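Local coordinates for protein gluconate kinase (Lactobacillus acidophilus, PDB 3GBT) that probably phosphorylates gluconate with ATP, as a carbohydrate kinase of the FGGY family, at residues C255-G260 with G402-D407; G240-I245 with L432-L437; L412-F417 with Y461-K466. All coordinates share one frame; numbering follows the deposited sequence.

From the N terminus, helix 239-245 opens contact 2 and strand 254-259, next along the chain, opens contact 1. Contact 1 closes at 402-407, with 141 residues between its segments. It is nested inside the loop of contact 2, which ends at 432-437. Contact 3 begins at 412-417, after contact 1 has closed, and ends at 461-466. Its loop crosses that of contact 2. Contact 2 packs a helix of the N-terminal FGGY range on one of the C-terminal range, contact 1 a strand end against a nucleotide-binding loop, and contact 3 a helix against the chain leaving the edge strand 457-461. Contacts 1 and 2 touch at A256 and T244. D407 and Y461 join contacts 1 and 3.

Contact 1: residues C255-G260 with G402-D407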
loop_
_atom_site.group_PDB
_atom_site.type_symbol
_atom_site.label_atom_id
_atom_site.label_comp_id
_atom_site.label_asym_id
_atom_site.label_seq_id
_atom_site.Cartn_x
_atom_site.Cartn_y
_atom_site.Cartn_z
ATOM N N CYS A 255 -3.941 13.928 -3.715
ATOM C CA CYS A 255 -3.545 12.541 -3.771
ATOM C C CYS A 255 -2.393 12.340 -2.815
ATOM O O CYS A 255 -1.800 13.299 -2.325
ATOM C CB CYS A 255 -3.161 12.142 -5.190
ATOM S SG CYS A 255 -1.896 13.173 -5.820
ATOM N N ALA A 256 -2.101 11.084 -2.529
ATOM C CA ALA A 256 -1.045 10.750 -1.599
ATOM C C ALA A 256 0.083 10.040 -2.344
ATOM O O ALA A 256 -0.122 9.035 -3.025
ATOM C CB ALA A 256 -1.581 9.870 -0.491
ATOM N N LEU A 257 1.277 10.579 -2.196
ATOM C CA LEU A 257 2.454 9.973 -2.738
ATOM C C LEU A 257 3.284 9.602 -1.554
ATOM O O LEU A 257 3.731 10.469 -0.811
ATOM C CB LEU A 257 3.222 10.987 -3.574
ATOM C CG LEU A 257 4.623 10.608 -4.066
ATOM C CD1 LEU A 257 4.531 9.447 -5.043
ATOM C CD2 LEU A 257 5.317 11.821 -4.706
ATOM N N ASN A 258 3.495 8.308 -1.378
ATOM C CA ASN A 258 4.445 7.838 -0.402
ATOM C C ASN A 258 5.554 7.081 -1.104
ATOM O O ASN A 258 5.282 6.207 -1.936
ATOM C CB ASN A 258 3.776 6.898 0.593
ATOM C CG ASN A 258 4.751 6.375 1.621
ATOM O OD1 ASN A 258 5.185 7.108 2.508
ATOM N ND2 ASN A 258 5.120 5.113 1.496
ATOM N N VAL A 259 6.801 7.402 -0.770
ATOM C CA VAL A 259 7.929 6.689 -1.354
ATOM C C VAL A 259 9.011 6.365 -0.339
ATOM O O VAL A 259 9.685 7.255 0.185
ATOM C CB VAL A 259 8.570 7.445 -2.537
ATOM C CG1 VAL A 259 9.562 6.551 -3.220
ATOM C CG2 VAL A 259 7.519 7.897 -3.538
ATOM N N GLY A 260 9.170 5.075 -0.068
ATOM C CA GLY A 260 10.258 4.592 0.756
ATOM C C GLY A 260 11.143 3.734 -0.123
ATOM O O GLY A 260 11.600 4.180 -1.182
ATOM N N GLY A 402 10.775 7.930 3.245
ATOM C CA GLY A 402 12.183 8.234 3.410
ATOM C C GLY A 402 12.878 8.658 2.128
ATOM O O GLY A 402 13.873 9.382 2.172
ATOM N N PHE A 403 12.377 8.211 0.980
ATOM C CA PHE A 403 12.929 8.685 -0.287
ATOM C C PHE A 403 12.697 10.178 -0.524
ATOM O O PHE A 403 13.466 10.814 -1.223
ATOM C CB PHE A 403 12.396 7.887 -1.477
ATOM C CG PHE A 403 13.062 8.249 -2.781
ATOM C CD1 PHE A 403 14.422 8.046 -2.954
ATOM C CD2 PHE A 403 12.342 8.821 -3.816
ATOM C CE1 PHE A 403 15.042 8.394 -4.128
ATOM C CE2 PHE A 403 12.967 9.169 -5.003
ATOM C CZ PHE A 403 14.311 8.949 -5.158
ATOM N N LEU A 404 11.638 10.736 0.056
ATOM C CA LEU A 404 11.297 12.146 -0.144
ATOM C C LEU A 404 11.841 13.001 0.996
ATOM O O LEU A 404 11.336 14.089 1.267
ATOM C CB LEU A 404 9.776 12.329 -0.212
ATOM C CG LEU A 404 9.005 12.010 -1.494
ATOM C CD1 LEU A 404 9.758 11.047 -2.392
ATOM C CD2 LEU A 404 7.605 11.498 -1.166
ATOM N N LYS A 405 12.860 12.506 1.678
ATOM C CA LYS A 405 13.357 13.204 2.844
ATOM C C LYS A 405 14.109 14.484 2.469
ATOM O O LYS A 405 14.038 15.483 3.182
ATOM C CB LYS A 405 14.234 12.263 3.658
ATOM C CG LYS A 405 14.879 12.881 4.873
ATOM C CD LYS A 405 16.182 12.142 5.216
ATOM C CE LYS A 405 15.997 10.616 5.192
ATOM N NZ LYS A 405 14.972 10.143 6.186
ATOM N N SER A 406 14.813 14.462 1.344
ATOM C CA SER A 406 15.673 15.577 0.948
ATOM C C SER A 406 14.924 16.710 0.254
ATOM O O SER A 406 13.982 16.468 -0.498
ATOM C CB SER A 406 16.787 15.074 0.019
ATOM O OG SER A 406 16.276 14.802 -1.279
ATOM N N ASP A 407 15.360 17.947 0.481
ATOM C CA ASP A 407 14.766 19.092 -0.205
ATOM C C ASP A 407 14.873 18.883 -1.707
ATOM O O ASP A 407 13.934 19.165 -2.460
ATOM C CB ASP A 407 15.465 20.398 0.182
ATOM C CG ASP A 407 15.070 20.892 1.566
ATOM O OD1 ASP A 407 13.925 20.638 1.999
ATOM O OD2 ASP A 407 15.906 21.545 2.222
#
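V259 and F403 are joined by a backbone hydrogen bond where strand 254-259 ends. F403 N donates to V259 O over 3.0 Å. The bond is bent, with an N-H...O angle of 141°, and the donor lies 23° off the carbonyl plane. G402 N also lies near V259 O but is badly angled for a bond. G402 and F403 form a short 3-10 segment, and the backbones come nearest between G260 and G402, whose CA atoms are 4.9 Å apart.

The side chains of V259 and F403 run side by side and point the same way. V259 CG1 sits 3.6 Å from F403 CB, and it reaches CD2 of the ring obliquely. F403 CG is anti to the backbone N (chi1 -174°), and the ring then leads away from the strand. L404 approaches V259 at about a right angle. Its CD1 lies 3.8 Å from V259 CB and also meets V259 CG2. Its other branch turns to L257, with L404 CD2 4.2 Å from L257 CD2 and 4.0 Å from L257 O. An alanine in place of L404 would lose both methyl branches and is likely to leave a gap beside V259 and L257.

G402 is a residue of the ATP and ADP site. The bond to V259 O ties the start of its loop to the end of the strand, two residues before T261, another residue of that site. F403 also lies close to G300, a third.

Strand 254-259 runs parallel to strand 396-400, which leads into this loop, and L404 touches A399 there. Helix 365-388 packs alongside, with L380 against L257 and V259, and I376 against F403. S406 caps the next helix, 407-417, through V409 N.

Contact 2: residues G240-I245 with L432-L437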
loop_
_atom_site.group_PDB
_atom_site.type_symbol
_atom_site.label_atom_id
_atom_site.label_comp_id
_atom_site.label_asym_id
_atom_site.label_seq_id
_atom_site.Cartn_x
_atom_site.Cartn_y
_atom_site.Cartn_z
ATOM N N GLY A 240 -3.387 0.907 2.594
ATOM C CA GLY A 240 -3.463 1.749 1.423
ATOM C C GLY A 240 -4.469 2.860 1.617
ATOM O O GLY A 240 -4.207 4.024 1.311
ATOM N N TYR A 241 -5.639 2.499 2.121
ATOM C CA TYR A 241 -6.669 3.485 2.362
ATOM C C TYR A 241 -6.262 4.400 3.508
ATOM O O TYR A 241 -6.376 5.612 3.399
ATOM C CB TYR A 241 -7.995 2.806 2.687
ATOM C CG TYR A 241 -9.052 3.781 3.117
ATOM C CD1 TYR A 241 -9.672 4.595 2.191
ATOM C CD2 TYR A 241 -9.426 3.891 4.445
ATOM C CE1 TYR A 241 -10.636 5.495 2.560
ATOM C CE2 TYR A 241 -10.397 4.792 4.830
ATOM C CZ TYR A 241 -10.997 5.592 3.878
ATOM O OH TYR A 241 -11.956 6.503 4.232
ATOM N N LEU A 242 -5.779 3.822 4.602
ATOM C CA LEU A 242 -5.519 4.599 5.812
ATOM C C LEU A 242 -4.340 5.546 5.617
ATOM O O LEU A 242 -4.312 6.652 6.161
ATOM C CB LEU A 242 -5.283 3.672 7.009
ATOM C CG LEU A 242 -6.558 2.987 7.512
ATOM C CD1 LEU A 242 -6.284 1.963 8.618
ATOM C CD2 LEU A 242 -7.559 4.039 7.961
ATOM N N SER A 243 -3.364 5.114 4.835
ATOM C CA SER A 243 -2.214 5.952 4.567
ATOM C C SER A 243 -2.623 7.159 3.731
ATOM O O SER A 243 -2.010 8.222 3.833
ATOM C CB SER A 243 -1.116 5.151 3.866
ATOM O OG SER A 243 -0.472 4.302 4.805
ATOM N N THR A 244 -3.662 7.003 2.916
ATOM C CA THR A 244 -4.140 8.103 2.092
ATOM C C THR A 244 -4.942 9.110 2.921
ATOM O O THR A 244 -4.661 10.311 2.893
ATOM C CB THR A 244 -5.004 7.596 0.936
ATOM O OG1 THR A 244 -4.267 6.625 0.183
ATOM C CG2 THR A 244 -5.426 8.746 0.042
ATOM N N ILE A 245 -5.938 8.634 3.668
ATOM C CA ILE A 245 -6.655 9.551 4.553
ATOM C C ILE A 245 -5.759 10.057 5.685
ATOM O O ILE A 245 -5.980 11.137 6.206
ATOM C CB ILE A 245 -7.979 8.965 5.095
ATOM C CG1 ILE A 245 -7.714 7.916 6.171
ATOM C CG2 ILE A 245 -8.801 8.381 3.958
ATOM C CD1 ILE A 245 -8.975 7.396 6.866
ATOM N N LEU A 432 -2.223 6.666 12.473
ATOM C CA LEU A 432 -2.913 7.904 12.711
ATOM C C LEU A 432 -4.336 7.830 12.216
ATOM O O LEU A 432 -5.236 8.097 12.954
ATOM C CB LEU A 432 -2.144 9.061 12.097
ATOM C CG LEU A 432 -2.614 10.358 11.465
ATOM C CD1 LEU A 432 -4.032 10.622 11.395
ATOM C CD2 LEU A 432 -1.850 11.524 11.893
ATOM N N ALA A 433 -4.531 7.426 10.983
ATOM C CA ALA A 433 -5.847 7.274 10.434
ATOM C C ALA A 433 -6.622 6.166 11.108
ATOM O O ALA A 433 -7.807 6.215 11.171
ATOM C CB ALA A 433 -5.779 7.063 8.954
ATOM N N ALA A 434 -5.921 5.170 11.620
ATOM C CA ALA A 434 -6.568 4.100 12.375
ATOM C C ALA A 434 -7.099 4.678 13.677
ATOM O O ALA A 434 -8.211 4.378 14.122
ATOM C CB ALA A 434 -5.574 2.984 12.658
HETATM N N MSE A 435 -6.267 5.512 14.285
HETATM C CA MSE A 435 -6.593 6.171 15.522
HETATM C C MSE A 435 -7.803 7.057 15.250
HETATM O O MSE A 435 -8.712 7.180 16.077
HETATM C CB MSE A 435 -5.380 6.987 15.980
HETATM C CG MSE A 435 -5.621 7.866 17.179
HETATM SE SE MSE A 435 -6.345 9.595 16.657
HETATM C CE MSE A 435 -4.707 10.394 15.934
ATOM N N PHE A 436 -7.833 7.654 14.066
ATOM C CA PHE A 436 -8.938 8.539 13.726
ATOM C C PHE A 436 -10.261 7.776 13.609
ATOM O O PHE A 436 -11.303 8.265 14.046
ATOM C CB PHE A 436 -8.647 9.322 12.451
ATOM C CG PHE A 436 -9.759 10.242 12.047
ATOM C CD1 PHE A 436 -9.970 11.431 12.726
ATOM C CD2 PHE A 436 -10.601 9.914 10.996
ATOM C CE1 PHE A 436 -10.991 12.282 12.361
ATOM C CE2 PHE A 436 -11.628 10.757 10.625
ATOM C CZ PHE A 436 -11.820 11.947 11.308
ATOM N N LEU A 437 -10.203 6.584 13.017
ATOM C CA LEU A 437 -11.358 5.707 12.902
ATOM C C LEU A 437 -11.965 5.458 14.276
ATOM O O LEU A 437 -13.182 5.471 14.439
ATOM C CB LEU A 437 -10.933 4.373 12.309
ATOM C CG LEU A 437 -11.274 4.102 10.844
ATOM C CD1 LEU A 437 -11.264 5.377 10.028
ATOM C CD2 LEU A 437 -10.334 3.037 10.271
#
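L242 packs over A433 where the helical segments 240-245 and 432-437 cross at 90°, with axes 8.6 Å apart. L242 CB starts 3.9 Å from A433 CB. With CG anti to the carbonyl carbon (chi1 -73°), the side chain reaches on across the second helix and forks. CD1 goes to A434, 4.2 Å from its CB. CD2 fits between two partners, 3.6 Å from A433 CB and 3.7 Å from L437 CD2. I245 comes to A433 from one turn further on. Its CG1 is 3.5 Å from A433 CB, and its CD1 also touches that methyl. A433 CB thus meets both L242 and I245. A433 CB also lies 3.2 Å from L242 O, so this methyl sits directly against the backbone of the first helix.

The contact is buried and apolar. Strand 70-78 lies beside it, with S77 against L242 and S75 against L437. S75 OG also bonds to A434 O. I268 of strand 263-269 touches I245. These two strands belong to different sheets, so the contact sits between the two large sheets of the chain. This is consistent with the crossing interdomain helices of the actin-like ATPase fold, to which FGGY kinases belong.

Contact 3: residues L412-F417 with Y461-K466; sequences LCANIF and YFPNPK
N415, near the C-terminal end of helix 407-417, lies against the extended chain at P463, and their CA atoms are 4.5 Å apart. The one hydrogen bond across the contact joins the N415 side chain to the N464 backbone. N464 N donates to N415 OD1 over 2.7 Å, and the N-H...O angle of 176° is almost straight. The donor stands above the carbonyl plane of the amide, 38° out of it. N415 CG is anti to its own carbonyl carbon (chi1 -66°), which carries the amide out to the loop. N415 OD1 also lies 3.5 Å from N464 CB. The other end of this amide, ND2, bonds to E467 OE1, so both ends of the group are held.

One residue back, A414 meets the chain with its methyl. Its CB is 3.7 Å from Y461 O and 4.3 Å from Y461 CB. P463 packs on the backbone of the same helix, with its CG 3.7 Å from A414 O.

N464 is the N-cap of helix 465-485. Its OD1 accepts from E467 N, and weakly from K466 N over 3.1 Å. N415 thus holds the backbone N-H of the residue that caps the next helix.

Y461 ends the edge strand 457-461 and pairs through its backbone with I421 of strand 421-424. Its hydroxyl reaches back to D407 and R410 in the first turn of helix 407-417. Y471 of helix 465-485 touches L412, N415 and I416, while I377 of helix 365-388 packs against L412, C413 and I416.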
loop_
_atom_site.group_PDB
_atom_site.type_symbol
_atom_site.label_atom_id
_atom_site.label_comp_id
_atom_site.label_asym_id
_atom_site.label_seq_id
_atom_site.Cartn_x
_atom_site.Cartn_y
_atom_site.Cartn_z
ATOM N N LEU A 412 12.320 18.360 -6.699
ATOM C CA LEU A 412 12.330 17.666 -7.975
ATOM C C LEU A 412 10.945 17.080 -8.274
ATOM O O LEU A 412 10.487 17.081 -9.421
ATOM C CB LEU A 412 13.399 16.572 -7.956
ATOM C CG LEU A 412 14.095 16.369 -9.289
ATOM C CD1 LEU A 412 13.135 15.743 -10.275
ATOM C CD2 LEU A 412 14.565 17.719 -9.793
ATOM N N CYS A 413 10.276 16.592 -7.235
ATOM C CA CYS A 413 8.919 16.066 -7.396
ATOM C C CYS A 413 7.964 17.166 -7.798
ATOM O O CYS A 413 7.108 16.971 -8.653
ATOM C CB CYS A 413 8.426 15.399 -6.109
ATOM S SG CYS A 413 9.194 13.783 -5.753
ATOM N N ALA A 414 8.102 18.325 -7.167
ATOM C CA ALA A 414 7.263 19.457 -7.512
ATOM C C ALA A 414 7.489 19.806 -8.978
ATOM O O ALA A 414 6.540 19.912 -9.766
ATOM C CB ALA A 414 7.585 20.642 -6.622
ATOM N N ASN A 415 8.762 19.960 -9.340
ATOM C CA ASN A 415 9.143 20.313 -10.705
ATOM C C ASN A 415 8.684 19.301 -11.765
ATOM O O ASN A 415 8.241 19.688 -12.853
ATOM C CB ASN A 415 10.651 20.533 -10.782
ATOM C CG ASN A 415 11.096 21.739 -9.992
ATOM O OD1 ASN A 415 10.273 22.470 -9.435
ATOM N ND2 ASN A 415 12.402 21.964 -9.942
ATOM N N ILE A 416 8.777 18.012 -11.456
ATOM C CA ILE A 416 8.271 16.989 -12.372
ATOM C C ILE A 416 6.745 16.898 -12.414
ATOM O O ILE A 416 6.156 16.959 -13.486
ATOM C CB ILE A 416 8.874 15.623 -12.085
ATOM C CG1 ILE A 416 10.363 15.636 -12.457
ATOM C CG2 ILE A 416 8.104 14.530 -12.842
ATOM C CD1 ILE A 416 11.067 14.332 -12.221
ATOM N N PHE A 417 6.098 16.776 -11.258
ATOM C CA PHE A 417 4.627 16.714 -11.205
ATOM C C PHE A 417 3.979 18.036 -11.599
ATOM O O PHE A 417 2.822 18.077 -12.022
ATOM C CB PHE A 417 4.151 16.301 -9.814
ATOM C CG PHE A 417 4.351 14.842 -9.519
ATOM C CD1 PHE A 417 3.265 13.989 -9.409
ATOM C CD2 PHE A 417 5.631 14.324 -9.361
ATOM C CE1 PHE A 417 3.449 12.641 -9.144
ATOM C CE2 PHE A 417 5.826 12.982 -9.097
ATOM C CZ PHE A 417 4.736 12.134 -8.987
ATOM N N TYR A 461 6.440 22.583 -1.214
ATOM C CA TYR A 461 7.384 22.860 -2.277
ATOM C C TYR A 461 6.598 23.182 -3.534
ATOM O O TYR A 461 5.739 22.396 -3.947
ATOM C CB TYR A 461 8.281 21.645 -2.493
ATOM C CG TYR A 461 9.113 21.327 -1.280
ATOM C CD1 TYR A 461 10.441 21.692 -1.214
ATOM C CD2 TYR A 461 8.557 20.689 -0.187
ATOM C CE1 TYR A 461 11.203 21.416 -0.091
ATOM C CE2 TYR A 461 9.312 20.405 0.935
ATOM C CZ TYR A 461 10.629 20.774 0.978
ATOM O OH TYR A 461 11.378 20.486 2.091
ATOM N N PHE A 462 6.877 24.336 -4.135
ATOM C CA PHE A 462 6.156 24.773 -5.327
ATOM C C PHE A 462 7.009 24.558 -6.561
ATOM O O PHE A 462 8.225 24.730 -6.508
ATOM C CB PHE A 462 5.774 26.257 -5.218
ATOM C CG PHE A 462 4.880 26.572 -4.053
ATOM C CD1 PHE A 462 5.413 27.026 -2.855
ATOM C CD2 PHE A 462 3.506 26.412 -4.155
ATOM C CE1 PHE A 462 4.588 27.316 -1.776
ATOM C CE2 PHE A 462 2.678 26.698 -3.086
ATOM C CZ PHE A 462 3.218 27.151 -1.898
ATOM N N PRO A 463 6.373 24.197 -7.685
ATOM C CA PRO A 463 7.140 23.952 -8.908
ATOM C C PRO A 463 7.959 25.171 -9.289
ATOM O O PRO A 463 7.458 26.294 -9.206
ATOM C CB PRO A 463 6.055 23.690 -9.956
ATOM C CG PRO A 463 4.903 23.174 -9.170
ATOM C CD PRO A 463 4.937 23.944 -7.879
ATOM N N ASN A 464 9.213 24.946 -9.668
ATOM C CA ASN A 464 10.052 25.974 -10.255
ATOM C C ASN A 464 9.767 26.004 -11.748
ATOM O O ASN A 464 10.014 25.025 -12.451
ATOM C CB ASN A 464 11.519 25.658 -9.992
ATOM C CG ASN A 464 12.455 26.572 -10.748
ATOM O OD1 ASN A 464 12.467 26.594 -11.979
ATOM N ND2 ASN A 464 13.259 27.325 -10.014
ATOM N N PRO A 465 9.232 27.127 -12.240
ATOM C CA PRO A 465 8.705 27.250 -13.606
ATOM C C PRO A 465 9.666 26.806 -14.722
ATOM O O PRO A 465 9.220 26.159 -15.684
ATOM C CB PRO A 465 8.405 28.750 -13.727
ATOM C CG PRO A 465 8.207 29.212 -12.310
ATOM C CD PRO A 465 9.143 28.395 -11.490
ATOM N N LYS A 466 10.950 27.152 -14.618
ATOM C CA LYS A 466 11.887 26.774 -15.680
ATOM C C LYS A 466 12.124 25.260 -15.705
ATOM O O LYS A 466 11.981 24.631 -16.758
ATOM C CB LYS A 466 13.215 27.535 -15.576
ATOM C CG LYS A 466 13.072 29.054 -15.631
ATOM C CD LYS A 466 13.387 29.648 -17.002
ATOM C CE LYS A 466 13.722 31.144 -16.881
ATOM N NZ LYS A 466 14.297 31.714 -18.135
#